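Local coordinates for acetylxylan esterase A (Aspergillus awamori, PDB 5X6S), which removes acetyl side groups from the xylan backbone as a secreted serine esterase of carbohydrate esterase family 1, helping to break down plant cell-wall polysaccharide, at residues A[41-46]-A[66-71]; A[35-40]-A[74-79]; A[230-235]-A[242-247]. All coordinates share one frame; numbering follows the deposited sequence.

Contact 1: residues A[41-46]-A[66-71]; sequences TGTGPG and YPSSPY
One nearly straight hydrogen bond ties the start of helix 44-49 to the end of strand 63-68: Gly44 N donates to Ser68 OG at 2.9 Å, with 176° at the hydrogen. Ser68 OG, roughly anti to its own backbone N (chi1 -150°), lies in line with the helix's first N-H, one of the amides that no preceding helical turn can satisfy. A second such amide is met from within 41-46, where Thr43 is the N-cap and its OG1 accepts from Gly46 N at 3.0 Å. Thr43 OG1 is tucked between its own N and C (chi1 64°), which turns it toward the helix end. One water completes the polar links, donating to Gly42 O at 2.8 Å and to Ser69 O at 3.0 Å.

Packing is centred on Gly44. Its CA lies 3.3 Å from Pro67 O, so main chain packs directly on main chain. Gly44 O meets Tyr66 CB at 3.5 Å, while the tyrosine ring leads off to an edge-to-face pair with Tyr48.

Strand 18-23 flanks the site, with Tyr20 touching both Pro45 and Ser68; Leu4 of strand 3-7 packs on Pro45 and Tyr66, and helix 91-106 receives Pro67.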
loop_
_atom_site.group_PDB
_atom_site.type_symbol
_atom_site.label_atom_id
_atom_site.label_comp_id
_atom_site.label_asym_id
_atom_site.label_seq_id
_atom_site.Cartn_x
_atom_site.Cartn_y
_atom_site.Cartn_z
ATOM N N THR A 41 5.625 8.585 -29.382
ATOM C CA THR A 41 6.875 8.598 -30.174
ATOM C C THR A 41 8.138 8.346 -29.331
ATOM O O THR A 41 9.226 8.252 -29.897
ATOM C CB THR A 41 7.080 9.870 -31.046
ATOM O OG1 THR A 41 7.444 10.990 -30.214
ATOM C CG2 THR A 41 5.803 10.211 -31.844
ATOM N N GLY A 42 7.974 8.253 -28.004
ATOM C CA GLY A 42 9.082 8.078 -27.087
ATOM C C GLY A 42 9.264 6.627 -26.677
ATOM O O GLY A 42 8.598 5.702 -27.174
ATOM N N THR A 43 10.205 6.436 -25.742
ATOM C CA THR A 43 10.484 5.145 -25.178
ATOM C C THR A 43 10.908 5.411 -23.730
ATOM O O THR A 43 11.132 6.571 -23.365
ATOM C CB THR A 43 11.682 4.438 -25.900
ATOM O OG1 THR A 43 12.895 5.205 -25.698
ATOM C CG2 THR A 43 11.356 4.169 -27.358
ATOM N N GLY A 44 11.000 4.353 -22.929
ATOM C CA GLY A 44 11.478 4.457 -21.551
ATOM C C GLY A 44 12.874 5.135 -21.469
ATOM O O GLY A 44 13.062 6.137 -20.753
ATOM N N PRO A 45 13.854 4.575 -22.220
ATOM C CA PRO A 45 15.181 5.213 -22.238
ATOM C C PRO A 45 15.159 6.652 -22.738
ATOM O O PRO A 45 15.915 7.485 -22.261
ATOM C CB PRO A 45 15.983 4.288 -23.111
ATOM C CG PRO A 45 15.280 2.937 -22.989
ATOM C CD PRO A 45 13.834 3.290 -22.956
ATOM N N GLY A 46 14.323 6.955 -23.716
ATOM C CA GLY A 46 14.112 8.345 -24.121
ATOM C C GLY A 46 13.650 9.277 -23.033
ATOM O O GLY A 46 14.099 10.415 -22.963
ATOM N N TYR A 66 11.340 3.208 -15.861
ATOM C CA TYR A 66 10.925 3.852 -17.105
ATOM C C TYR A 66 10.262 2.792 -17.953
ATOM O O TYR A 66 10.962 2.046 -18.667
ATOM C CB TYR A 66 12.158 4.477 -17.853
ATOM C CG TYR A 66 12.958 5.498 -17.077
ATOM C CD1 TYR A 66 12.601 6.866 -17.066
ATOM C CD2 TYR A 66 14.092 5.118 -16.359
ATOM C CE1 TYR A 66 13.353 7.815 -16.388
ATOM C CE2 TYR A 66 14.847 6.061 -15.670
ATOM C CZ TYR A 66 14.481 7.384 -15.645
ATOM O OH TYR A 66 15.249 8.264 -14.926
ATOM N N PRO A 67 8.917 2.672 -17.888
ATOM C CA PRO A 67 8.243 1.684 -18.745
ATOM C C PRO A 67 8.359 2.136 -20.196
ATOM O O PRO A 67 8.549 3.309 -20.436
ATOM C CB PRO A 67 6.763 1.753 -18.287
ATOM C CG PRO A 67 6.823 2.356 -16.887
ATOM C CD PRO A 67 7.948 3.388 -17.043
ATOM N N SER A 68 8.292 1.176 -21.132
ATOM C CA SER A 68 8.511 1.478 -22.552
ATOM C C SER A 68 7.412 0.856 -23.400
ATOM O O SER A 68 7.248 -0.353 -23.433
ATOM C CB SER A 68 9.862 0.962 -22.998
ATOM O OG SER A 68 10.340 1.774 -24.005
ATOM N N SER A 69 6.668 1.689 -24.094
ATOM C CA SER A 69 5.508 1.232 -24.848
ATOM C C SER A 69 5.905 0.200 -25.898
ATOM O O SER A 69 6.937 0.363 -26.570
ATOM C CB SER A 69 4.789 2.372 -25.533
ATOM O OG SER A 69 3.722 1.855 -26.307
ATOM N N PRO A 70 5.105 -0.874 -26.008
ATOM C CA PRO A 70 5.375 -1.879 -27.016
ATOM C C PRO A 70 4.816 -1.508 -28.390
ATOM O O PRO A 70 5.045 -2.276 -29.354
ATOM C CB PRO A 70 4.617 -3.105 -26.499
ATOM C CG PRO A 70 3.419 -2.496 -25.795
ATOM C CD PRO A 70 3.937 -1.225 -25.162
ATOM N N TYR A 71 4.066 -0.415 -28.493
ATOM C CA TYR A 71 3.303 -0.170 -29.725
ATOM C C TYR A 71 3.982 0.721 -30.749
ATOM O O TYR A 71 4.760 1.650 -30.461
ATOM C CB TYR A 71 1.896 0.356 -29.437
ATOM C CG TYR A 71 1.131 -0.520 -28.465
ATOM C CD1 TYR A 71 0.744 -1.809 -28.821
ATOM C CD2 TYR A 71 0.808 -0.060 -27.159
ATOM C CE1 TYR A 71 0.062 -2.628 -27.916
ATOM C CE2 TYR A 71 0.137 -0.874 -26.254
ATOM C CZ TYR A 71 -0.232 -2.158 -26.630
ATOM O OH TYR A 71 -0.883 -2.993 -25.762
HETATM O O HOH W 1 8.155 2.992 -27.431
#

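Contact 2: residues A[35-40]-A[74-79]; sequences VAIHYC and GCWDVS
The Trp76 indole has Ile37 CG2 over one face, near the rim, and the backbone carbonyl of His38 at its edge. The imidazole of His38 in turn carries Trp76 NE1 over the centre of one face, 3.6 Å above the plane, and Gly74 O at its edge. In this alpha/beta-hydrolase fold the packing joins the loop after strand 33-37 to the loop that precedes helix 91-106. The two ring planes are inclined at 45°, centroids 4.5 Å apart. Ile37 CG2 presses close, 3.2 Å from Trp76 NE1; with CG1 beside the backbone N, the CG2 methyl falls anti to it. The indole N-H makes only a weak, bent hydrogen bond to His38 O (3.0 Å, 127°).

His38 is fixed at both nitrogens. ND1 donates to Tyr39 O at 2.8 Å, with the acceptor in the ring plane though the donor stands above the carbonyl plane, while NE2 accepts from Ser69 N. This pattern is consistent with a neutral ring carrying its proton on ND1. Tyr39 points away from this packing, its hydroxyl bonded to Asp50 and its side chain close to Ser119, the probable nucleophile. Ser120, the next residue, receives Trp76 N on its hydroxyl and touches both cysteines. A disulfide locks the loops covalently: Cys40 SG and Cys75 SG are 2.0 Å apart, with chi3 at 114°.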
loop_
_atom_site.group_PDB
_atom_site.type_symbol
_atom_site.label_atom_id
_atom_site.label_comp_id
_atom_site.label_asym_id
_atom_site.label_seq_id
_atom_site.Cartn_x
_atom_site.Cartn_y
_atom_site.Cartn_z
ATOM N N VAL A 35 8.178 6.086 -10.880
ATOM C CA VAL A 35 7.855 5.524 -12.158
ATOM C C VAL A 35 7.621 6.732 -13.093
ATOM O O VAL A 35 6.742 7.573 -12.803
ATOM C CB VAL A 35 6.600 4.582 -12.132
ATOM C CG1 VAL A 35 6.296 4.010 -13.496
ATOM C CG2 VAL A 35 6.678 3.478 -11.086
ATOM N N ALA A 36 8.406 6.826 -14.162
ATOM C CA ALA A 36 8.404 7.959 -15.066
ATOM C C ALA A 36 8.000 7.479 -16.468
ATOM O O ALA A 36 8.730 6.687 -17.120
ATOM C CB ALA A 36 9.785 8.645 -15.085
ATOM N N ILE A 37 6.816 7.924 -16.936
ATOM C CA ILE A 37 6.150 7.313 -18.077
ATOM C C ILE A 37 6.134 8.232 -19.304
ATOM O O ILE A 37 5.613 9.368 -19.235
ATOM C CB ILE A 37 4.712 6.890 -17.736
ATOM C CG1 ILE A 37 4.671 6.084 -16.417
ATOM C CG2 ILE A 37 4.085 6.151 -18.923
ATOM C CD1 ILE A 37 3.257 5.682 -15.938
ATOM N N HIS A 38 6.732 7.747 -20.400
ATOM C CA HIS A 38 7.066 8.556 -21.531
ATOM C C HIS A 38 5.831 8.913 -22.413
ATOM O O HIS A 38 4.766 8.305 -22.281
ATOM C CB HIS A 38 8.117 7.837 -22.373
ATOM C CG HIS A 38 7.601 6.654 -23.120
ATOM N ND1 HIS A 38 6.849 6.759 -24.278
ATOM C CD2 HIS A 38 7.749 5.332 -22.889
ATOM C CE1 HIS A 38 6.552 5.558 -24.729
ATOM N NE2 HIS A 38 7.088 4.661 -23.905
ATOM N N TYR A 39 6.027 9.903 -23.289
ATOM C CA TYR A 39 5.019 10.437 -24.255
ATOM C C TYR A 39 4.990 9.642 -25.577
ATOM O O TYR A 39 5.866 8.825 -25.849
ATOM C CB TYR A 39 5.328 11.934 -24.500
ATOM C CG TYR A 39 6.811 12.206 -24.630
ATOM C CD1 TYR A 39 7.526 11.769 -25.761
ATOM C CD2 TYR A 39 7.524 12.780 -23.590
ATOM C CE1 TYR A 39 8.907 11.973 -25.873
ATOM C CE2 TYR A 39 8.894 12.990 -23.671
ATOM C CZ TYR A 39 9.593 12.573 -24.819
ATOM O OH TYR A 39 10.933 12.770 -24.899
ATOM N N CYS A 40 3.982 9.854 -26.427
ATOM C CA CYS A 40 3.973 9.205 -27.766
ATOM C C CYS A 40 5.229 9.516 -28.516
ATOM O O CYS A 40 5.810 10.573 -28.304
ATOM C CB CYS A 40 2.802 9.676 -28.634
ATOM S SG CYS A 40 1.137 9.284 -28.034
ATOM N N GLY A 74 4.495 4.531 -30.335
ATOM C CA GLY A 74 5.009 4.767 -28.991
ATOM C C GLY A 74 4.033 5.329 -27.961
ATOM O O GLY A 74 4.453 5.679 -26.853
ATOM N N CYS A 75 2.745 5.403 -28.285
ATOM C CA CYS A 75 1.773 5.856 -27.295
ATOM C C CYS A 75 1.452 4.699 -26.339
ATOM O O CYS A 75 1.699 3.526 -26.669
ATOM C CB CYS A 75 0.471 6.316 -27.921
ATOM S SG CYS A 75 0.600 7.677 -29.120
ATOM N N TRP A 76 0.836 5.031 -25.205
ATOM C CA TRP A 76 0.330 4.034 -24.258
ATOM C C TRP A 76 -1.090 3.558 -24.515
ATOM O O TRP A 76 -1.934 4.328 -24.901
ATOM C CB TRP A 76 0.458 4.580 -22.829
ATOM C CG TRP A 76 1.913 4.681 -22.426
ATOM C CD1 TRP A 76 2.721 5.797 -22.464
ATOM C CD2 TRP A 76 2.763 3.577 -22.043
ATOM N NE1 TRP A 76 4.023 5.440 -22.092
ATOM C CE2 TRP A 76 4.073 4.099 -21.835
ATOM C CE3 TRP A 76 2.537 2.199 -21.867
ATOM C CZ2 TRP A 76 5.132 3.302 -21.412
ATOM C CZ3 TRP A 76 3.590 1.397 -21.433
ATOM C CH2 TRP A 76 4.884 1.963 -21.230
ATOM N N ASP A 77 -1.359 2.266 -24.283
ATOM C CA ASP A 77 -2.743 1.781 -24.212
ATOM C C ASP A 77 -3.412 2.319 -22.942
ATOM O O ASP A 77 -3.125 1.867 -21.813
ATOM C CB ASP A 77 -2.826 0.245 -24.264
ATOM C CG ASP A 77 -4.254 -0.266 -24.217
ATOM O OD1 ASP A 77 -5.196 0.547 -24.486
ATOM O OD2 ASP A 77 -4.435 -1.472 -23.869
ATOM N N VAL A 78 -4.256 3.318 -23.142
ATOM C CA VAL A 78 -5.108 3.885 -22.082
ATOM C C VAL A 78 -6.624 3.792 -22.491
ATOM O O VAL A 78 -7.493 4.542 -21.974
ATOM C CB VAL A 78 -4.667 5.305 -21.679
ATOM C CG1 VAL A 78 -3.328 5.246 -20.927
ATOM C CG2 VAL A 78 -4.585 6.231 -22.913
ATOM N N SER A 79 -6.911 2.819 -23.377
ATOM C CA SER A 79 -8.233 2.663 -23.993
ATOM C C SER A 79 -8.924 1.314 -23.825
ATOM O O SER A 79 -10.142 1.258 -23.781
ATOM C CB SER A 79 -8.141 3.010 -25.477
ATOM O OG SER A 79 -7.285 2.155 -26.200
#

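Contact 3: residues A[230-235]-A[242-247]; sequences KTEANT and TTIWGD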
loop_
_atom_site.group_PDB
_atom_site.type_symbol
_atom_site.label_atom_id
_atom_site.label_comp_id
_atom_site.label_asym_id
_atom_site.label_seq_id
_atom_site.Cartn_x
_atom_site.Cartn_y
_atom_site.Cartn_z
ATOM N N LYS A 230 -7.707 26.182 -1.262
ATOM C CA LYS A 230 -6.737 27.286 -1.440
ATOM C C LYS A 230 -6.426 27.539 -2.904
ATOM O O LYS A 230 -6.410 26.586 -3.713
ATOM C CB LYS A 230 -5.462 26.956 -0.691
ATOM C CG LYS A 230 -4.506 28.116 -0.470
ATOM C CD LYS A 230 -3.319 27.636 0.366
ATOM C CE LYS A 230 -2.181 28.637 0.395
ATOM N NZ LYS A 230 -1.284 28.444 1.591
ATOM N N THR A 231 -6.174 28.816 -3.261
ATOM C CA THR A 231 -5.643 29.167 -4.586
ATOM C C THR A 231 -4.379 29.994 -4.378
ATOM O O THR A 231 -4.314 30.805 -3.442
ATOM C CB THR A 231 -6.643 29.898 -5.536
ATOM O OG1 THR A 231 -7.142 31.133 -4.943
ATOM C CG2 THR A 231 -7.799 29.022 -5.892
ATOM N N GLU A 232 -3.346 29.720 -5.183
ATOM C CA GLU A 232 -2.044 30.359 -5.018
ATOM C C GLU A 232 -1.599 30.905 -6.361
ATOM O O GLU A 232 -1.380 30.162 -7.333
ATOM C CB GLU A 232 -0.968 29.384 -4.458
ATOM C CG GLU A 232 -1.340 28.667 -3.152
ATOM C CD GLU A 232 -0.425 27.453 -2.807
ATOM O OE1 GLU A 232 -0.063 26.683 -3.714
ATOM O OE2 GLU A 232 -0.107 27.225 -1.621
ATOM N N ALA A 233 -1.475 32.227 -6.415
ATOM C CA ALA A 233 -1.037 32.916 -7.615
ATOM C C ALA A 233 0.453 32.606 -7.879
ATOM O O ALA A 233 1.246 32.467 -6.932
ATOM C CB ALA A 233 -1.211 34.417 -7.431
ATOM N N ASN A 234 0.814 32.567 -9.143
ATOM C CA ASN A 234 2.244 32.507 -9.540
ATOM C C ASN A 234 3.013 31.414 -8.775
ATOM O O ASN A 234 4.100 31.640 -8.234
ATOM C CB ASN A 234 2.912 33.905 -9.360
ATOM C CG ASN A 234 2.267 34.953 -10.237
ATOM O OD1 ASN A 234 2.097 34.747 -11.464
ATOM N ND2 ASN A 234 1.835 36.063 -9.617
ATOM N N THR A 235 2.382 30.248 -8.691
ATOM C CA THR A 235 2.889 29.129 -7.911
ATOM C C THR A 235 2.722 27.861 -8.777
ATOM O O THR A 235 1.626 27.574 -9.210
ATOM C CB THR A 235 2.089 29.005 -6.598
ATOM O OG1 THR A 235 2.230 30.195 -5.799
ATOM C CG2 THR A 235 2.548 27.778 -5.760
ATOM N N THR A 242 -1.769 27.477 -8.614
ATOM C CA THR A 242 -2.023 26.229 -7.887
ATOM C C THR A 242 -3.348 26.305 -7.119
ATOM O O THR A 242 -3.555 27.207 -6.337
ATOM C CB THR A 242 -0.860 25.896 -6.926
ATOM O OG1 THR A 242 0.359 25.745 -7.681
ATOM C CG2 THR A 242 -1.097 24.603 -6.206
ATOM N N THR A 243 -4.234 25.341 -7.366
ATOM C CA THR A 243 -5.450 25.159 -6.588
ATOM C C THR A 243 -5.320 23.854 -5.780
ATOM O O THR A 243 -5.149 22.789 -6.369
ATOM C CB THR A 243 -6.659 25.071 -7.521
ATOM O OG1 THR A 243 -6.767 26.271 -8.310
ATOM C CG2 THR A 243 -7.946 24.868 -6.705
ATOM N N ILE A 244 -5.346 23.960 -4.456
ATOM C CA ILE A 244 -5.396 22.817 -3.556
ATOM C C ILE A 244 -6.841 22.464 -3.144
ATOM O O ILE A 244 -7.492 23.234 -2.434
ATOM C CB ILE A 244 -4.560 23.092 -2.308
ATOM C CG1 ILE A 244 -3.116 23.470 -2.719
ATOM C CG2 ILE A 244 -4.617 21.905 -1.334
ATOM C CD1 ILE A 244 -2.244 23.820 -1.540
ATOM N N TRP A 245 -7.357 21.333 -3.619
ATOM C CA TRP A 245 -8.692 20.887 -3.210
ATOM C C TRP A 245 -8.610 20.193 -1.874
ATOM O O TRP A 245 -9.546 20.246 -1.081
ATOM C CB TRP A 245 -9.342 20.021 -4.265
ATOM C CG TRP A 245 -10.020 20.708 -5.392
ATOM C CD1 TRP A 245 -11.372 21.004 -5.501
ATOM C CD2 TRP A 245 -9.424 21.126 -6.624
ATOM N NE1 TRP A 245 -11.624 21.557 -6.724
ATOM C CE2 TRP A 245 -10.451 21.665 -7.427
ATOM C CE3 TRP A 245 -8.111 21.090 -7.130
ATOM C CZ2 TRP A 245 -10.218 22.174 -8.705
ATOM C CZ3 TRP A 245 -7.879 21.606 -8.376
ATOM C CH2 TRP A 245 -8.923 22.146 -9.159
ATOM N N GLY A 246 -7.466 19.567 -1.603
ATOM C CA GLY A 246 -7.189 18.974 -0.308
ATOM C C GLY A 246 -5.861 18.215 -0.302
ATOM O O GLY A 246 -5.059 18.359 -1.234
ATOM N N ASP A 247 -5.603 17.430 0.744
ATOM C CA ASP A 247 -4.363 16.663 0.853
ATOM C C ASP A 247 -4.072 15.778 -0.374
ATOM O O ASP A 247 -2.887 15.583 -0.706
ATOM C CB ASP A 247 -4.373 15.770 2.095
ATOM C CG ASP A 247 -4.255 16.557 3.395
ATOM O OD1 ASP A 247 -4.138 17.787 3.349
ATOM O OD2 ASP A 247 -4.274 15.914 4.466
#
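A beta hairpin at the edge of the central sheet pairs strand 230-232 with strand 240-246; over 230-232 and 242-246 the axes come within 4.7 Å at 166°, nearly antiparallel. Its backbone amides and carbonyls are satisfied at two hydrogen-bonded pairs. Glu232 and Thr242 exchange both bonds: Glu232 N donates to Thr242 O at 2.8 Å, and Thr242 N returns to Glu232 O at 3.0 Å, each donor in the plane of the carbonyl it meets. Lys230 and Ile244 are joined less evenly. Ile244 N reaches Lys230 O at 2.9 Å from above the carbonyl plane, whereas the reverse bond, from Lys230 N to Ile244 O, is longer. Between them lies the non-hydrogen-bonded pair Thr231 and Thr243, where the CA-H groups fill in: Thr243 CA points its hydrogen at Lys230 O, and Thr231 CA does the same to Thr242 O, so both carbonyls have a second, weaker contact.

The side chains of Lys230, Glu232, Thr242 and Ile244 share one face. There the Glu232 carboxylate lies alongside Thr242, OE1 standing 3.4 Å from Thr242 CB, while OE2 is in a long salt bridge with Lys230 NZ. On the other face the Thr231 and Thr243 side chains lie side by side, CG2 of Thr231 meeting OG1 of Thr243. Beyond the pairing, Trp245 and Gly246 form a classic bulge opposite Leu249 on strand 249-254, and Trp245 NE1 donates to Tyr225 O.

Side-chain oxygens tie down the chain that follows strand 230-232. Thr235 OG1 donates to Ala233 O at 2.7 Å, and Asn234 OD1 accepts from Asn239 N. Thr242 OG1, placed beside its own backbone N by chi1 of -60°, donates to Thr235 O at 2.7 Å, approaching 66° out of the carbonyl plane.

All three contacts reach the same mixed sheet, at very different depths and places. Contacts 1 and 2 are neighbours, centres 7 Å apart, built around the adjacent strands 63-68 and 33-37. Contact 1 is largely buried and contact 2 partly so. They meet directly where Ser69 OG bonds to Cys75 O, so the chain leaving strand 63-68 serves both. Contact 3 is a surface hairpin at the far end of the sheet, centres about 32 Å and 27 Å from the other two. Its chemistry is regular strand pairing, whereas contact 1 relies on helix capping and glycine packing, and contact 2 on aromatic packing and a disulfide, with Tyr39 beside the probable catalytic serine.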